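Local coordinates for protein acetylxylan esterase A (Aspergillus awamori, PDB 5X6S) that removes acetyl side groups from the xylan backbone by hydrolysis, as a secreted serine esterase of carbohydrate esterase family 1, at residues I63-P67 and M98-T102; Y22-A28 and S57-I63; T235-E241 and I252-V257. The contacts are given in a common frame with arbitrary orientation. Residues are numbered along the deposited sequence.

Contact 1. Residues I63-P67 and M98-T102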
ATOM      1  N   ILE A  63       9.640  13.125  -5.360  1.00 14.85           N
ATOM      2  CA  ILE A  63      10.862  13.174  -4.574  1.00 15.18           C
ATOM      3  C   ILE A  63      11.688  11.932  -4.963  1.00 14.77           C
ATOM      4  O   ILE A  63      11.114  10.869  -5.169  1.00 15.46           O
ATOM      5  CB  ILE A  63      10.547  13.153  -3.053  1.00 14.76           C
ATOM      6  CG1 ILE A  63       9.842  14.475  -2.681  1.00 16.49           C
ATOM      7  CG2 ILE A  63      11.803  12.934  -2.188  1.00 15.68           C
ATOM      8  CD1 ILE A  63       9.239  14.496  -1.299  1.00 18.76           C
ATOM      9  N   VAL A  64      12.993  12.069  -5.050  1.00 13.95           N
ATOM     10  CA  VAL A  64      13.880  10.893  -5.253  1.00 15.24           C
ATOM     11  C   VAL A  64      14.648  10.520  -4.015  1.00 14.55           C
ATOM     12  O   VAL A  64      15.204  11.406  -3.350  1.00 16.33           O
ATOM     13  CB  VAL A  64      14.920  11.090  -6.420  1.00 16.04           C
ATOM     14  CG1 VAL A  64      15.496   9.707  -6.858  1.00 16.19           C
ATOM     15  CG2 VAL A  64      14.320  11.849  -7.588  1.00 17.32           C
ATOM     16  N   ILE A  65      14.658   9.236  -3.659  1.00 14.23           N
ATOM     17  CA  ILE A  65      15.421   8.736  -2.510  1.00 13.32           C
ATOM     18  C   ILE A  65      16.565   7.924  -3.056  1.00 14.21           C
ATOM     19  O   ILE A  65      16.344   7.063  -3.896  1.00 14.58           O
ATOM     20  CB  ILE A  65      14.603   7.828  -1.556  1.00 12.89           C
ATOM     21  CG1 ILE A  65      13.448   8.611  -0.920  1.00 12.02           C
ATOM     22  CG2 ILE A  65      15.536   7.222  -0.487  1.00 11.89           C
ATOM     23  CD1 ILE A  65      12.420   7.688  -0.210  1.00 12.03           C
ATOM     24  N   TYR A  66      17.783   8.216  -2.587  1.00 14.05           N
ATOM     25  CA  TYR A  66      18.989   7.539  -3.057  1.00 14.48           C
ATOM     26  C   TYR A  66      19.616   6.868  -1.857  1.00 15.60           C
ATOM     27  O   TYR A  66      20.372   7.521  -1.109  1.00 16.30           O
ATOM     28  CB  TYR A  66      19.988   8.559  -3.713  1.00 15.04           C
ATOM     29  CG  TYR A  66      19.452   9.357  -4.879  1.00 13.66           C
ATOM     30  CD1 TYR A  66      19.499   8.859  -6.202  1.00 13.11           C
ATOM     31  CD2 TYR A  66      18.909  10.627  -4.683  1.00 12.75           C
ATOM     32  CE1 TYR A  66      19.045   9.602  -7.281  1.00 12.94           C
ATOM     33  CE2 TYR A  66      18.443  11.376  -5.759  1.00 15.17           C
ATOM     34  CZ  TYR A  66      18.471  10.876  -7.037  1.00 14.26           C
ATOM     35  OH  TYR A  66      17.973  11.648  -8.055  1.00 14.31           O
ATOM     36  N   PRO A  67      19.312   5.572  -1.619  1.00 16.57           N
ATOM     37  CA  PRO A  67      19.952   4.881  -0.489  1.00 16.06           C
ATOM     38  C   PRO A  67      21.436   4.711  -0.797  1.00 17.33           C
ATOM     39  O   PRO A  67      21.806   4.732  -1.951  1.00 16.07           O
ATOM     40  CB  PRO A  67      19.256   3.496  -0.467  1.00 16.78           C
ATOM     41  CG  PRO A  67      17.945   3.714  -1.215  1.00 17.26           C
ATOM     42  CD  PRO A  67      18.379   4.679  -2.326  1.00 16.30           C
ATOM     43  N   MET A  98      13.199   4.579   4.897  1.00 15.31           N
ATOM     44  CA  MET A  98      13.420   5.824   4.169  1.00 15.16           C
ATOM     45  C   MET A  98      12.144   6.232   3.429  1.00 15.52           C
ATOM     46  O   MET A  98      11.771   7.428   3.380  1.00 15.13           O
ATOM     47  CB  MET A  98      14.516   5.645   3.132  1.00 15.07           C
ATOM     48  CG  MET A  98      15.860   5.364   3.692  1.00 15.08           C
ATOM     49  SD  MET A  98      17.110   5.059   2.436  1.00 16.32           S
ATOM     50  CE  MET A  98      18.319   4.134   3.335  1.00 14.16           C
ATOM     51  N   VAL A  99      11.493   5.246   2.820  1.00 14.50           N
ATOM     52  CA  VAL A  99      10.238   5.463   2.148  1.00 15.07           C
ATOM     53  C   VAL A  99       9.183   6.036   3.076  1.00 15.04           C
ATOM     54  O   VAL A  99       8.566   7.077   2.784  1.00 13.69           O
ATOM     55  CB  VAL A  99       9.767   4.193   1.385  1.00 14.63           C
ATOM     56  CG1 VAL A  99       8.290   4.304   0.970  1.00 14.54           C
ATOM     57  CG2 VAL A  99      10.644   3.978   0.199  1.00 15.36           C
ATOM     58  N   THR A 100       8.941   5.351   4.197  1.00 15.69           N
ATOM     59  CA  THR A 100       7.840   5.738   5.047  1.00 16.68           C
ATOM     60  C   THR A 100       8.095   7.092   5.691  1.00 15.97           C
ATOM     61  O   THR A 100       7.148   7.873   5.859  1.00 16.44           O
ATOM     62  CB  THR A 100       7.526   4.665   6.098  1.00 17.02           C
ATOM     63  OG1 THR A 100       8.651   4.536   6.979  1.00 17.38           O
ATOM     64  CG2 THR A 100       7.151   3.303   5.406  1.00 16.35           C
ATOM     65  N   TRP A 101       9.359   7.385   6.006  1.00 14.67           N
ATOM     66  CA  TRP A 101       9.763   8.686   6.571  1.00 15.97           C
ATOM     67  C   TRP A 101       9.428   9.797   5.570  1.00 16.49           C
ATOM     68  O   TRP A 101       8.870  10.830   5.952  1.00 16.31           O
ATOM     69  CB  TRP A 101      11.255   8.738   6.887  1.00 15.79           C
ATOM     70  CG  TRP A 101      11.714  10.017   7.525  1.00 18.34           C
ATOM     71  CD1 TRP A 101      11.700  10.346   8.871  1.00 18.64           C
ATOM     72  CD2 TRP A 101      12.165  11.175   6.841  1.00 17.59           C
ATOM     73  NE1 TRP A 101      12.159  11.614   9.048  1.00 19.86           N
ATOM     74  CE2 TRP A 101      12.463  12.152   7.825  1.00 19.98           C
ATOM     75  CE3 TRP A 101      12.367  11.483   5.496  1.00 18.23           C
ATOM     76  CZ2 TRP A 101      12.947  13.412   7.491  1.00 20.53           C
ATOM     77  CZ3 TRP A 101      12.862  12.707   5.172  1.00 20.69           C
ATOM     78  CH2 TRP A 101      13.125  13.677   6.168  1.00 20.66           C
ATOM     79  N   THR A 102       9.748   9.560   4.299  1.00 15.30           N
ATOM     80  CA  THR A 102       9.566  10.550   3.254  1.00 15.79           C
ATOM     81  C   THR A 102       8.057  10.768   2.980  1.00 16.44           C
ATOM     82  O   THR A 102       7.611  11.935   2.795  1.00 17.59           O
ATOM     83  CB  THR A 102      10.281  10.113   1.954  1.00 15.49           C
ATOM     84  OG1 THR A 102      11.683   9.932   2.226  1.00 15.30           O
ATOM     85  CG2 THR A 102      10.095  11.137   0.818  1.00 15.23           C
TER

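Contact 2. Residues Y22-A28 and S57-I63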
ATOM      1  N   TYR A  22      16.531  13.886  -3.121  1.00 16.36           N
ATOM      2  CA  TYR A  22      16.413  15.059  -3.943  1.00 16.65           C
ATOM      3  C   TYR A  22      14.974  15.527  -3.897  1.00 17.08           C
ATOM      4  O   TYR A  22      14.072  14.835  -4.378  1.00 15.42           O
ATOM      5  CB  TYR A  22      16.847  14.845  -5.387  1.00 16.20           C
ATOM      6  CG  TYR A  22      16.776  16.125  -6.200  1.00 15.75           C
ATOM      7  CD1 TYR A  22      17.818  17.053  -6.185  1.00 16.45           C
ATOM      8  CD2 TYR A  22      15.682  16.418  -6.979  1.00 16.52           C
ATOM      9  CE1 TYR A  22      17.724  18.267  -6.923  1.00 17.62           C
ATOM     10  CE2 TYR A  22      15.594  17.585  -7.722  1.00 15.65           C
ATOM     11  CZ  TYR A  22      16.635  18.516  -7.690  1.00 17.72           C
ATOM     12  OH  TYR A  22      16.540  19.673  -8.442  1.00 17.61           O
ATOM     13  N   VAL A  23      14.791  16.743  -3.381  1.00 17.54           N
ATOM     14  CA  VAL A  23      13.475  17.381  -3.365  1.00 19.51           C
ATOM     15  C   VAL A  23      13.464  18.483  -4.437  1.00 20.20           C
ATOM     16  O   VAL A  23      14.215  19.457  -4.313  1.00 20.25           O
ATOM     17  CB  VAL A  23      13.127  17.982  -1.978  1.00 20.56           C
ATOM     18  CG1 VAL A  23      11.715  18.542  -1.983  1.00 22.11           C
ATOM     19  CG2 VAL A  23      13.238  16.930  -0.874  1.00 20.35           C
ATOM     20  N   PRO A  24      12.680  18.304  -5.511  1.00 19.18           N
ATOM     21  CA  PRO A  24      12.776  19.289  -6.577  1.00 19.70           C
ATOM     22  C   PRO A  24      12.188  20.655  -6.208  1.00 21.19           C
ATOM     23  O   PRO A  24      11.367  20.764  -5.306  1.00 19.43           O
ATOM     24  CB  PRO A  24      11.958  18.668  -7.695  1.00 20.04           C
ATOM     25  CG  PRO A  24      10.945  17.791  -7.005  1.00 19.16           C
ATOM     26  CD  PRO A  24      11.707  17.249  -5.816  1.00 18.27           C
ATOM     27  N   ASN A  25      12.660  21.672  -6.892  1.00 21.88           N
ATOM     28  CA  ASN A  25      12.001  22.971  -6.878  1.00 25.50           C
ATOM     29  C   ASN A  25      10.550  22.910  -7.292  1.00 23.96           C
ATOM     30  O   ASN A  25       9.723  23.446  -6.591  1.00 24.78           O
ATOM     31  CB  ASN A  25      12.782  23.934  -7.761  1.00 27.51           C
ATOM     32  CG  ASN A  25      14.068  24.334  -7.102  1.00 34.15           C
ATOM     33  OD1 ASN A  25      14.116  24.511  -5.850  1.00 41.63           O
ATOM     34  ND2 ASN A  25      15.134  24.472  -7.890  1.00 38.33           N
ATOM     35  N   ASN A  26      10.253  22.238  -8.403  1.00 22.81           N
ATOM     36  CA  ASN A  26       8.901  22.072  -8.928  1.00 22.16           C
ATOM     37  C   ASN A  26       8.207  20.878  -8.213  1.00 22.40           C
ATOM     38  O   ASN A  26       7.675  19.990  -8.841  1.00 22.11           O
ATOM     39  CB  ASN A  26       8.946  21.894 -10.473  1.00 23.30           C
ATOM     40  CG  ASN A  26       7.544  21.992 -11.150  1.00 25.33           C
ATOM     41  OD1 ASN A  26       6.659  22.703 -10.643  1.00 25.25           O
ATOM     42  ND2 ASN A  26       7.364  21.324 -12.351  1.00 20.66           N
ATOM     43  N   LEU A  27       8.231  20.887  -6.904  1.00 21.50           N
ATOM     44  CA  LEU A  27       7.612  19.825  -6.114  1.00 23.38           C
ATOM     45  C   LEU A  27       6.092  19.800  -6.339  1.00 23.09           C
ATOM     46  O   LEU A  27       5.437  20.849  -6.272  1.00 22.94           O
ATOM     47  CB  LEU A  27       7.938  20.033  -4.648  1.00 22.29           C
ATOM     48  CG  LEU A  27       7.504  18.954  -3.647  1.00 23.64           C
ATOM     49  CD1 LEU A  27       8.252  17.660  -3.896  1.00 23.52           C
ATOM     50  CD2 LEU A  27       7.718  19.473  -2.226  1.00 23.46           C
ATOM     51  N   ALA A  28       5.547  18.629  -6.668  1.00 21.47           N
ATOM     52  CA  ALA A  28       4.090  18.423  -6.757  1.00 20.87           C
ATOM     53  C   ALA A  28       3.400  18.610  -5.412  1.00 21.26           C
ATOM     54  O   ALA A  28       4.018  18.440  -4.364  1.00 20.21           O
ATOM     55  CB  ALA A  28       3.743  17.067  -7.297  1.00 21.09           C
ATOM     56  N   SER A  57      12.346  14.645 -11.890  1.00 16.14           N
ATOM     57  CA  SER A  57      11.577  15.122 -10.717  1.00 16.27           C
ATOM     58  C   SER A  57      11.184  16.588 -10.875  1.00 16.97           C
ATOM     59  O   SER A  57      10.182  17.024 -10.384  1.00 18.04           O
ATOM     60  CB  SER A  57      12.365  14.946  -9.427  1.00 16.40           C
ATOM     61  OG  SER A  57      13.259  15.999  -9.207  1.00 19.09           O
ATOM     62  N   GLU A  58      11.988  17.346 -11.604  1.00 17.65           N
ATOM     63  CA  GLU A  58      11.639  18.724 -11.890  1.00 17.40           C
ATOM     64  C   GLU A  58      10.532  18.851 -12.930  1.00 17.05           C
ATOM     65  O   GLU A  58       9.869  19.881 -12.992  1.00 17.83           O
ATOM     66  CB  GLU A  58      12.876  19.532 -12.291  1.00 17.38           C
ATOM     67  CG  GLU A  58      13.894  19.695 -11.145  1.00 17.88           C
ATOM     68  CD  GLU A  58      13.464  20.619 -10.016  1.00 18.27           C
ATOM     69  OE1 GLU A  58      12.351  21.208 -10.061  1.00 20.47           O
ATOM     70  OE2 GLU A  58      14.240  20.733  -9.043  1.00 18.00           O
ATOM     71  N   GLN A  59      10.313  17.813 -13.734  1.00 18.69           N
ATOM     72  CA  GLN A  59       9.196  17.809 -14.627  1.00 19.71           C
ATOM     73  C   GLN A  59       7.955  17.339 -13.896  1.00 19.33           C
ATOM     74  O   GLN A  59       6.879  17.956 -14.018  1.00 21.52           O
ATOM     75  CB  GLN A  59       9.446  16.926 -15.819  1.00 21.80           C
ATOM     76  CG  GLN A  59      10.540  17.444 -16.718  1.00 26.45           C
ATOM     77  CD  GLN A  59      10.998  16.408 -17.731  1.00 29.09           C
ATOM     78  OE1 GLN A  59      10.165  15.672 -18.326  1.00 26.82           O
ATOM     79  NE2 GLN A  59      12.340  16.318 -17.901  1.00 23.49           N
ATOM     80  N   TYR A  60       8.095  16.249 -13.147  1.00 18.43           N
ATOM     81  CA  TYR A  60       6.919  15.497 -12.625  1.00 19.07           C
ATOM     82  C   TYR A  60       6.651  15.722 -11.151  1.00 18.92           C
ATOM     83  O   TYR A  60       5.584  15.362 -10.636  1.00 19.62           O
ATOM     84  CB  TYR A  60       7.085  14.006 -12.974  1.00 19.79           C
ATOM     85  CG  TYR A  60       7.051  13.714 -14.456  1.00 19.48           C
ATOM     86  CD1 TYR A  60       5.869  13.817 -15.182  1.00 21.11           C
ATOM     87  CD2 TYR A  60       8.210  13.385 -15.145  1.00 18.21           C
ATOM     88  CE1 TYR A  60       5.853  13.551 -16.545  1.00 20.33           C
ATOM     89  CE2 TYR A  60       8.197  13.143 -16.497  1.00 20.01           C
ATOM     90  CZ  TYR A  60       7.020  13.241 -17.191  1.00 21.25           C
ATOM     91  OH  TYR A  60       7.028  12.958 -18.539  1.00 24.23           O
ATOM     92  N   GLY A  61       7.584  16.360 -10.463  1.00 18.07           N
ATOM     93  CA  GLY A  61       7.380  16.821  -9.094  1.00 16.55           C
ATOM     94  C   GLY A  61       7.495  15.802  -7.982  1.00 16.26           C
ATOM     95  O   GLY A  61       7.100  16.104  -6.838  1.00 17.51           O
ATOM     96  N   PHE A  62       8.013  14.609  -8.284  1.00 14.85           N
ATOM     97  CA  PHE A  62       8.189  13.604  -7.263  1.00 15.90           C
ATOM     98  C   PHE A  62       9.500  13.807  -6.500  1.00 16.17           C
ATOM     99  O   PHE A  62      10.388  14.566  -6.949  1.00 16.79           O
ATOM    100  CB  PHE A  62       8.149  12.210  -7.879  1.00 16.09           C
ATOM    101  CG  PHE A  62       9.097  11.989  -9.056  1.00 14.79           C
ATOM    102  CD1 PHE A  62      10.483  11.748  -8.848  1.00 15.08           C
ATOM    103  CD2 PHE A  62       8.620  12.000 -10.350  1.00 13.98           C
ATOM    104  CE1 PHE A  62      11.319  11.537  -9.927  1.00 14.78           C
ATOM    105  CE2 PHE A  62       9.454  11.748 -11.439  1.00 14.69           C
ATOM    106  CZ  PHE A  62      10.799  11.537 -11.223  1.00 15.09           C
ATOM    107  N   ILE A  63       9.640  13.125  -5.360  1.00 14.85           N
ATOM    108  CA  ILE A  63      10.862  13.174  -4.574  1.00 15.18           C
ATOM    109  C   ILE A  63      11.688  11.932  -4.963  1.00 14.77           C
ATOM    110  O   ILE A  63      11.114  10.869  -5.169  1.00 15.46           O
ATOM    111  CB  ILE A  63      10.547  13.153  -3.053  1.00 14.76           C
ATOM    112  CG1 ILE A  63       9.842  14.475  -2.681  1.00 16.49           C
ATOM    113  CG2 ILE A  63      11.803  12.934  -2.188  1.00 15.68           C
ATOM    114  CD1 ILE A  63       9.239  14.496  -1.299  1.00 18.76           C
TER

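Contact 3. Residues T235-E241 and I252-V257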
ATOM      1  N   THR A 235      11.565  -2.372 -29.271  1.00 23.79           N
ATOM      2  CA  THR A 235      10.788  -1.626 -28.291  1.00 23.49           C
ATOM      3  C   THR A 235      11.500  -1.791 -26.929  1.00 23.98           C
ATOM      4  O   THR A 235      11.713  -2.905 -26.498  1.00 23.15           O
ATOM      5  CB  THR A 235       9.353  -2.187 -28.230  1.00 25.08           C
ATOM      6  OG1 THR A 235       8.696  -2.050 -29.504  1.00 23.77           O
ATOM      7  CG2 THR A 235       8.502  -1.466 -27.145  1.00 24.64           C
ATOM      8  N   PRO A 236      11.918  -0.686 -26.266  1.00 24.36           N
ATOM      9  CA  PRO A 236      11.696   0.737 -26.613  1.00 24.47           C
ATOM     10  C   PRO A 236      12.569   1.296 -27.736  1.00 25.49           C
ATOM     11  O   PRO A 236      12.357   2.435 -28.126  1.00 26.66           O
ATOM     12  CB  PRO A 236      12.007   1.467 -25.289  1.00 22.94           C
ATOM     13  CG  PRO A 236      13.083   0.616 -24.707  1.00 23.93           C
ATOM     14  CD  PRO A 236      12.707  -0.818 -25.024  1.00 23.15           C
ATOM     15  N   GLN A 237      13.536   0.532 -28.249  1.00 25.20           N
ATOM     16  CA  GLN A 237      14.410   1.021 -29.367  1.00 24.87           C
ATOM     17  C   GLN A 237      14.967  -0.173 -30.135  1.00 25.76           C
ATOM     18  O   GLN A 237      14.771  -1.320 -29.721  1.00 25.40           O
ATOM     19  CB  GLN A 237      15.598   1.848 -28.836  1.00 24.91           C
ATOM     20  CG  GLN A 237      16.713   1.028 -28.173  1.00 24.19           C
ATOM     21  CD  GLN A 237      17.656   1.876 -27.352  1.00 25.60           C
ATOM     22  OE1 GLN A 237      17.247   2.427 -26.361  1.00 27.26           O
ATOM     23  NE2 GLN A 237      18.904   1.959 -27.741  1.00 25.11           N
ATOM     24  N   THR A 238      15.730   0.112 -31.201  1.00 26.37           N
ATOM     25  CA  THR A 238      16.326  -0.913 -32.052  1.00 26.55           C
ATOM     26  C   THR A 238      17.092  -1.914 -31.222  1.00 27.47           C
ATOM     27  O   THR A 238      17.895  -1.540 -30.358  1.00 26.96           O
ATOM     28  CB  THR A 238      17.251  -0.268 -33.128  1.00 26.82           C
ATOM     29  OG1 THR A 238      16.458   0.640 -33.889  1.00 26.16           O
ATOM     30  CG2 THR A 238      17.903  -1.308 -34.037  1.00 29.28           C
ATOM     31  N   ASN A 239      16.807  -3.200 -31.472  1.00 25.70           N
ATOM     32  CA  ASN A 239      17.492  -4.312 -30.869  1.00 25.36           C
ATOM     33  C   ASN A 239      17.135  -4.569 -29.400  1.00 24.52           C
ATOM     34  O   ASN A 239      17.717  -5.444 -28.768  1.00 24.48           O
ATOM     35  CB  ASN A 239      18.990  -4.220 -31.054  1.00 26.71           C
ATOM     36  CG  ASN A 239      19.405  -4.518 -32.500  1.00 29.79           C
ATOM     37  OD1 ASN A 239      18.721  -5.250 -33.225  1.00 31.21           O
ATOM     38  ND2 ASN A 239      20.506  -3.934 -32.916  1.00 33.93           N
ATOM     39  N   TYR A 240      16.176  -3.797 -28.895  1.00 24.47           N
ATOM     40  CA  TYR A 240      15.547  -4.130 -27.635  1.00 24.35           C
ATOM     41  C   TYR A 240      14.222  -4.842 -27.965  1.00 24.42           C
ATOM     42  O   TYR A 240      13.499  -4.426 -28.856  1.00 23.94           O
ATOM     43  CB  TYR A 240      15.242  -2.860 -26.869  1.00 23.28           C
ATOM     44  CG  TYR A 240      16.395  -2.215 -26.155  1.00 23.71           C
ATOM     45  CD1 TYR A 240      17.561  -1.880 -26.815  1.00 23.57           C
ATOM     46  CD2 TYR A 240      16.292  -1.874 -24.802  1.00 23.32           C
ATOM     47  CE1 TYR A 240      18.607  -1.262 -26.154  1.00 23.93           C
ATOM     48  CE2 TYR A 240      17.347  -1.264 -24.124  1.00 21.00           C
ATOM     49  CZ  TYR A 240      18.483  -0.928 -24.794  1.00 23.91           C
ATOM     50  OH  TYR A 240      19.525  -0.304 -24.112  1.00 22.58           O
ATOM     51  N   GLU A 241      13.867  -5.868 -27.206  1.00 24.31           N
ATOM     52  CA  GLU A 241      12.562  -6.501 -27.418  1.00 24.60           C
ATOM     53  C   GLU A 241      11.784  -6.593 -26.123  1.00 23.04           C
ATOM     54  O   GLU A 241      12.306  -7.094 -25.145  1.00 22.46           O
ATOM     55  CB  GLU A 241      12.762  -7.929 -27.968  1.00 25.73           C
ATOM     56  CG  GLU A 241      11.460  -8.694 -28.277  1.00 27.71           C
ATOM     57  CD  GLU A 241      11.743 -10.187 -28.506  1.00 30.38           C
ATOM     58  OE1 GLU A 241      12.246 -10.866 -27.540  1.00 34.12           O
ATOM     59  OE2 GLU A 241      11.530 -10.685 -29.641  1.00 29.73           O
ATOM     60  N   ILE A 252      12.434  -6.706 -20.842  1.00 21.36           N
ATOM     61  CA  ILE A 252      13.011  -5.983 -21.987  1.00 23.68           C
ATOM     62  C   ILE A 252      14.423  -6.512 -22.159  1.00 23.59           C
ATOM     63  O   ILE A 252      15.293  -6.301 -21.317  1.00 23.27           O
ATOM     64  CB  ILE A 252      12.943  -4.429 -21.806  1.00 23.94           C
ATOM     65  CG1 ILE A 252      11.495  -4.025 -21.647  1.00 23.75           C
ATOM     66  CG2 ILE A 252      13.602  -3.716 -22.994  1.00 23.84           C
ATOM     67  CD1 ILE A 252      11.238  -2.875 -20.776  1.00 25.34           C
ATOM     68  N   PHE A 253      14.637  -7.291 -23.223  1.00 23.57           N
ATOM     69  CA  PHE A 253      15.942  -7.895 -23.481  1.00 23.81           C
ATOM     70  C   PHE A 253      16.648  -7.072 -24.562  1.00 24.59           C
ATOM     71  O   PHE A 253      16.111  -6.934 -25.667  1.00 21.73           O
ATOM     72  CB  PHE A 253      15.811  -9.373 -23.922  1.00 22.89           C
ATOM     73  CG  PHE A 253      17.063 -10.183 -23.765  1.00 24.13           C
ATOM     74  CD1 PHE A 253      17.624 -10.405 -22.507  1.00 22.94           C
ATOM     75  CD2 PHE A 253      17.659 -10.807 -24.877  1.00 25.44           C
ATOM     76  CE1 PHE A 253      18.741 -11.215 -22.361  1.00 23.34           C
ATOM     77  CE2 PHE A 253      18.805 -11.596 -24.746  1.00 22.81           C
ATOM     78  CZ  PHE A 253      19.363 -11.803 -23.487  1.00 24.65           C
ATOM     79  N   ALA A 254      17.826  -6.553 -24.211  1.00 24.64           N
ATOM     80  CA  ALA A 254      18.623  -5.659 -25.093  1.00 24.64           C
ATOM     81  C   ALA A 254      19.766  -6.432 -25.783  1.00 24.61           C
ATOM     82  O   ALA A 254      20.815  -6.685 -25.211  1.00 23.76           O
ATOM     83  CB  ALA A 254      19.194  -4.507 -24.275  1.00 24.90           C
ATOM     84  N   THR A 255      19.537  -6.826 -27.031  1.00 25.07           N
ATOM     85  CA  THR A 255      20.556  -7.540 -27.781  1.00 26.10           C
ATOM     86  C   THR A 255      21.732  -6.645 -28.129  1.00 24.02           C
ATOM     87  O   THR A 255      21.553  -5.516 -28.623  1.00 23.45           O
ATOM     88  CB  THR A 255      19.951  -8.183 -29.073  1.00 26.18           C
ATOM     89  OG1 THR A 255      18.918  -9.090 -28.689  1.00 27.87           O
ATOM     90  CG2 THR A 255      21.015  -8.912 -29.892  1.00 28.15           C
ATOM     91  N   GLY A 256      22.920  -7.159 -27.825  1.00 23.96           N
ATOM     92  CA  GLY A 256      24.187  -6.477 -28.045  1.00 25.34           C
ATOM     93  C   GLY A 256      24.632  -5.537 -26.943  1.00 25.89           C
ATOM     94  O   GLY A 256      25.653  -4.875 -27.077  1.00 24.53           O
ATOM     95  N   VAL A 257      23.852  -5.468 -25.852  1.00 25.02           N
ATOM     96  CA  VAL A 257      24.168  -4.606 -24.695  1.00 23.41           C
ATOM     97  C   VAL A 257      24.697  -5.468 -23.542  1.00 24.96           C
ATOM     98  O   VAL A 257      24.215  -6.599 -23.289  1.00 26.04           O
ATOM     99  CB  VAL A 257      22.913  -3.770 -24.259  1.00 25.12           C
ATOM    100  CG1 VAL A 257      23.174  -2.893 -23.020  1.00 23.47           C
ATOM    101  CG2 VAL A 257      22.387  -2.930 -25.412  1.00 24.51           C
TER
HETATM  102  O   HOH W   1      16.393  -8.442 -27.813  1.00 21.36           O

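Contact 1. Residues I63-P67 and M98-T102
A buried helix-on-sheet contact joins strand 63-68, an inner strand of the central sheet, to helix 91-106, which packs across one face of that sheet. Over these segments the two axes approach to 10.0 Å and their N-to-C directions differ by 150°, so the helix runs back roughly antiparallel to the strand. The alternation of the strand decides what meets the helix: Ile63 and Ile65 direct their CA-to-CB bonds toward it, whereas Val64 and Tyr66 point away, to the face where helix 53-60 lies. Ile65 is at the centre. Its CD1 lies 3.9 Å from Val99 CA and 3.4 Å from Thr102 OG1, and its CG2 is 4.0 Å from Met98 SD. The extended Met98 side chain also reaches the end of the strand segment, where SD meets Pro67 CB at 3.9 Å; at the other end Ile63 CG2 touches Thr102 CG2 at 3.9 Å. No hydrogen bond crosses the interface. Thr102 can present itself to this apolar surface because its hydroxyl is used within the helix, OG1 donating to Met98 O at 2.8 Å. Met19 on strand 18-23 and Ile33 and Val35 on strand 33-37 extend the same apolar layer. Helices on both faces of a largely parallel sheet make a three-layer alpha/beta sandwich, here the core of an alpha/beta-hydrolase fold.

Contact 2. Residues Y22-A28 and S57-I63
The carboxylate of Glu58 gathers three hydrogen bonds from segment 22-28: OE2 accepts from Tyr22 OH at 2.6 Å and from Asn25 N at 2.8 Å, and OE1 from Asn26 N at 2.9 Å. In this part of the alpha/beta-hydrolase fold, they tie the turn after strand 18-23 to the end of helix 53-60, which leads into the neighbouring strand 63-68. Asn26, centre of an inverse gamma turn, donates a second time, from ND2 to Glu58 O at 3.0 Å. Further along, Ala28 N donates to Gly61 O at 3.0 Å. Gly61 leaves the helix with positive phi, and the tight fit favours glycine: an ideal CB would sit 2.6 Å from Ala28 N, a clash. Pro24 fills the space between these polar points, its CB 3.3 Å from Ser57 OG, a hydroxyl bonded to Ala54 O within the helix. Beyond them, packing becomes apolar around Ile63, with Val23 CG2 4.4 Å from Ile63 CG2 and Leu27 CD1 3.8 Å from Ile63 CG1.

Contact 3. Residues T235-E241 and I252-V257
The Tyr240 ring forms the apolar centre of this contact, with Ala254 CB over its face, 3.6 Å from the ring centroid and 9° off the normal, in a CH-pi interaction. Ile252 CG2 meets the ring edge at Tyr240 CD2 (3.7 Å) and also touches Pro236 CD at 3.6 Å; Pro236 follows a cis peptide bond. Val257 CG2 approaches Tyr240 CE1 at 4.2 Å. The methyl can sit over the ring because Tyr240 and Ala254 form an antiparallel non-hydrogen-bonded pair with side chains on the same face. The next pair, Glu241 and Phe253, is hydrogen-bonded, Glu241 N to Phe253 O at 2.9 Å and Phe253 N to Glu241 O at 3.0 Å. At the polar edge, Thr255 N donates to Asn239 O at 2.9 Å, and a water donates to Phe253 O at 2.6 Å while bonding Thr255 OG1 at 2.8 Å. A type II turn from Gln237 to Tyr240 leads into the first strand, and another from Ala254 to Val257 leads out of the second. The pairing closes the open end of the beta hairpin of strands 240-246 and 249-254. Strand 249-254 also bonds strand 193-199 through Ile252, while Phe253 packs on Tyr210 and Tyr211 of helix 208-221.

Contacts 1 and 2 are neighbours, with centres 13 Å apart, and share Ile63, which begins strand 63-68 just after helix 53-60. Contact 3 lies about 31 Å from contact 1 and 30 Å from contact 2, centre to centre, and touches neither. All three nevertheless reach one mixed sheet: strands 18-23 and 63-68 are adjacent toward one edge, and hairpin 240-254 lies toward the other. Along the chain, contact 2 closes before contact 1 opens, and contact 3 follows both. The contacts thus lie toward opposite edges of a sheet whose middle carries strand 113-118, leading to Ser119, probably the catalytic nucleophile.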